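Local coordinates for KauB (Pseudomonas aeruginosa PAO1, PDB 6B4R), which probably oxidises aminoaldehydes and other aldehydes to the corresponding carboxylic acids with NAD(P)+ as electron acceptor, as an aldehyde dehydrogenase of broad specificity, at residues I387-T392 with L407-F412. Numbering follows the deposited sequence.
Sequences IFDGVT and LSVIEF
F388 and L407 join neighbouring parallel strands of a beta-alpha-beta unit in the catalytic domain of the aldehyde dehydrogenase fold, whose linker carries the short helix 396-399; the segment axes run 4.9 Å apart at 23°. Three backbone hydrogen bonds define the pairing. F388 N donates to L407 O at 2.8 Å, and F388 O accepts V409 N at 3.0 Å, so F388 is gripped through both its peptide groups. Beyond D389 the pattern shifts: G390, with positive phi (67°), turns the chain, and V391 N, not G390 N as a regular parallel ladder would have it, donates to V409 O at 3.1 Å.

Apolar contacts occupy both faces of the sheet. I387 CG1 and L407 CD2 lie side by side at 4.2 Å, while I387 CG2, anti to its backbone N, meets V409 CG2 at 3.8 Å; helix 315-326 packs over I387. On the face of F388 and S408, V391 CG1 touches S408 CB at 3.9 Å, and the ring of F388 turns from the neighbouring strand to meet H361 edge-to-face.

The carboxylate of D389 has separate partners for its two oxygens. Its OD2 forms a salt bridge with K315, whereas OD1 lies against V409 CG1 and accepts G390 N at 2.6 Å from above the carboxylate plane, 57° out of it.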
loop_
_atom_site.group_PDB
_atom_site.type_symbol
_atom_site.label_atom_id
_atom_site.label_comp_id
_atom_site.label_asym_id
_atom_site.label_seq_id
_atom_site.Cartn_x
_atom_site.Cartn_y
_atom_site.Cartn_z
ATOM N N ILE A 387 42.012 -17.126 5.505
ATOM C CA ILE A 387 41.367 -16.985 6.806
ATOM C C ILE A 387 42.366 -16.590 7.891
ATOM O O ILE A 387 43.384 -17.256 8.079
ATOM C CB ILE A 387 40.675 -18.289 7.250
ATOM C CG1 ILE A 387 39.669 -18.756 6.199
ATOM C CG2 ILE A 387 39.987 -18.097 8.595
ATOM C CD1 ILE A 387 38.974 -20.045 6.567
ATOM N N PHE A 388 42.065 -15.507 8.601
ATOM C CA PHE A 388 42.847 -15.109 9.767
ATOM C C PHE A 388 42.077 -15.402 11.047
ATOM O O PHE A 388 40.931 -14.982 11.202
ATOM C CB PHE A 388 43.194 -13.620 9.715
ATOM C CG PHE A 388 44.447 -13.314 8.948
ATOM C CD1 PHE A 388 45.692 -13.507 9.529
ATOM C CD2 PHE A 388 44.385 -12.822 7.655
ATOM C CE1 PHE A 388 46.851 -13.222 8.832
ATOM C CE2 PHE A 388 45.543 -12.535 6.951
ATOM C CZ PHE A 388 46.777 -12.735 7.541
ATOM N N ASP A 389 42.713 -16.122 11.964
ATOM C CA ASP A 389 42.103 -16.434 13.251
ATOM C C ASP A 389 42.619 -15.487 14.335
ATOM O O ASP A 389 43.653 -14.841 14.164
ATOM C CB ASP A 389 42.391 -17.890 13.631
ATOM C CG ASP A 389 41.631 -18.331 14.868
ATOM O OD1 ASP A 389 40.624 -17.674 15.209
ATOM O OD2 ASP A 389 42.037 -19.332 15.496
ATOM N N GLY A 390 41.892 -15.402 15.445
ATOM C CA GLY A 390 42.307 -14.586 16.572
ATOM C C GLY A 390 42.291 -13.105 16.250
ATOM O O GLY A 390 43.182 -12.355 16.652
ATOM N N VAL A 391 41.272 -12.684 15.511
ATOM C CA VAL A 391 41.142 -11.294 15.107
ATOM C C VAL A 391 40.245 -10.548 16.087
ATOM O O VAL A 391 39.249 -11.090 16.563
ATOM C CB VAL A 391 40.547 -11.188 13.683
ATOM C CG1 VAL A 391 40.537 -9.746 13.205
ATOM C CG2 VAL A 391 41.330 -12.060 12.715
ATOM N N THR A 392 40.612 -9.309 16.401
ATOM C CA THR A 392 39.750 -8.438 17.188
ATOM C C THR A 392 39.145 -7.388 16.269
ATOM O O THR A 392 39.696 -7.091 15.209
ATOM C CB THR A 392 40.517 -7.742 18.326
ATOM O OG1 THR A 392 41.497 -6.854 17.773
ATOM C CG2 THR A 392 41.205 -8.769 19.213
ATOM N N LEU A 407 39.128 -13.631 5.231
ATOM C CA LEU A 407 38.146 -13.733 6.307
ATOM C C LEU A 407 38.746 -13.439 7.683
ATOM O O LEU A 407 39.849 -13.891 8.001
ATOM C CB LEU A 407 37.510 -15.126 6.302
ATOM C CG LEU A 407 36.536 -15.461 7.433
ATOM C CD1 LEU A 407 35.344 -14.520 7.420
ATOM C CD2 LEU A 407 36.079 -16.906 7.337
ATOM N N SER A 408 38.010 -12.680 8.491
ATOM C CA SER A 408 38.421 -12.373 9.857
ATOM C C SER A 408 37.532 -13.101 10.861
ATOM O O SER A 408 36.319 -12.894 10.890
ATOM C CB SER A 408 38.364 -10.863 10.114
ATOM O OG SER A 408 39.261 -10.159 9.273
ATOM N N VAL A 409 38.137 -13.952 11.684
ATOM C CA VAL A 409 37.383 -14.700 12.683
ATOM C C VAL A 409 37.430 -14.000 14.037
ATOM O O VAL A 409 38.500 -13.818 14.621
ATOM C CB VAL A 409 37.893 -16.145 12.823
ATOM C CG1 VAL A 409 37.056 -16.904 13.843
ATOM C CG2 VAL A 409 37.865 -16.846 11.474
ATOM N N ILE A 410 36.258 -13.604 14.524
ATOM C CA ILE A 410 36.154 -12.853 15.768
ATOM C C ILE A 410 35.245 -13.579 16.753
ATOM O O ILE A 410 34.153 -14.021 16.395
ATOM C CB ILE A 410 35.619 -11.428 15.514
ATOM C CG1 ILE A 410 36.459 -10.730 14.440
ATOM C CG2 ILE A 410 35.608 -10.620 16.804
ATOM C CD1 ILE A 410 35.881 -9.422 13.954
ATOM N N GLU A 411 35.705 -13.704 17.992
ATOM C CA GLU A 411 34.958 -14.420 19.017
ATOM C C GLU A 411 34.107 -13.475 19.852
ATOM O O GLU A 411 34.498 -12.336 20.115
ATOM C CB GLU A 411 35.916 -15.186 19.931
ATOM C CG GLU A 411 36.779 -16.210 19.213
ATOM C CD GLU A 411 37.777 -16.877 20.137
ATOM O OE1 GLU A 411 37.732 -16.606 21.356
ATOM O OE2 GLU A 411 38.611 -17.668 19.647
ATOM N N PHE A 412 32.935 -13.954 20.261
ATOM C CA PHE A 412 32.089 -13.218 21.194
ATOM C C PHE A 412 31.576 -14.145 22.290
ATOM O O PHE A 412 31.454 -15.351 22.082
ATOM C CB PHE A 412 30.930 -12.515 20.472
ATOM C CG PHE A 412 29.957 -13.452 19.805
ATOM C CD1 PHE A 412 30.067 -13.743 18.455
ATOM C CD2 PHE A 412 28.916 -14.025 20.525
ATOM C CE1 PHE A 412 29.166 -14.595 17.838
ATOM C CE2 PHE A 412 28.017 -14.878 19.915
ATOM C CZ PHE A 412 28.141 -15.163 18.569
#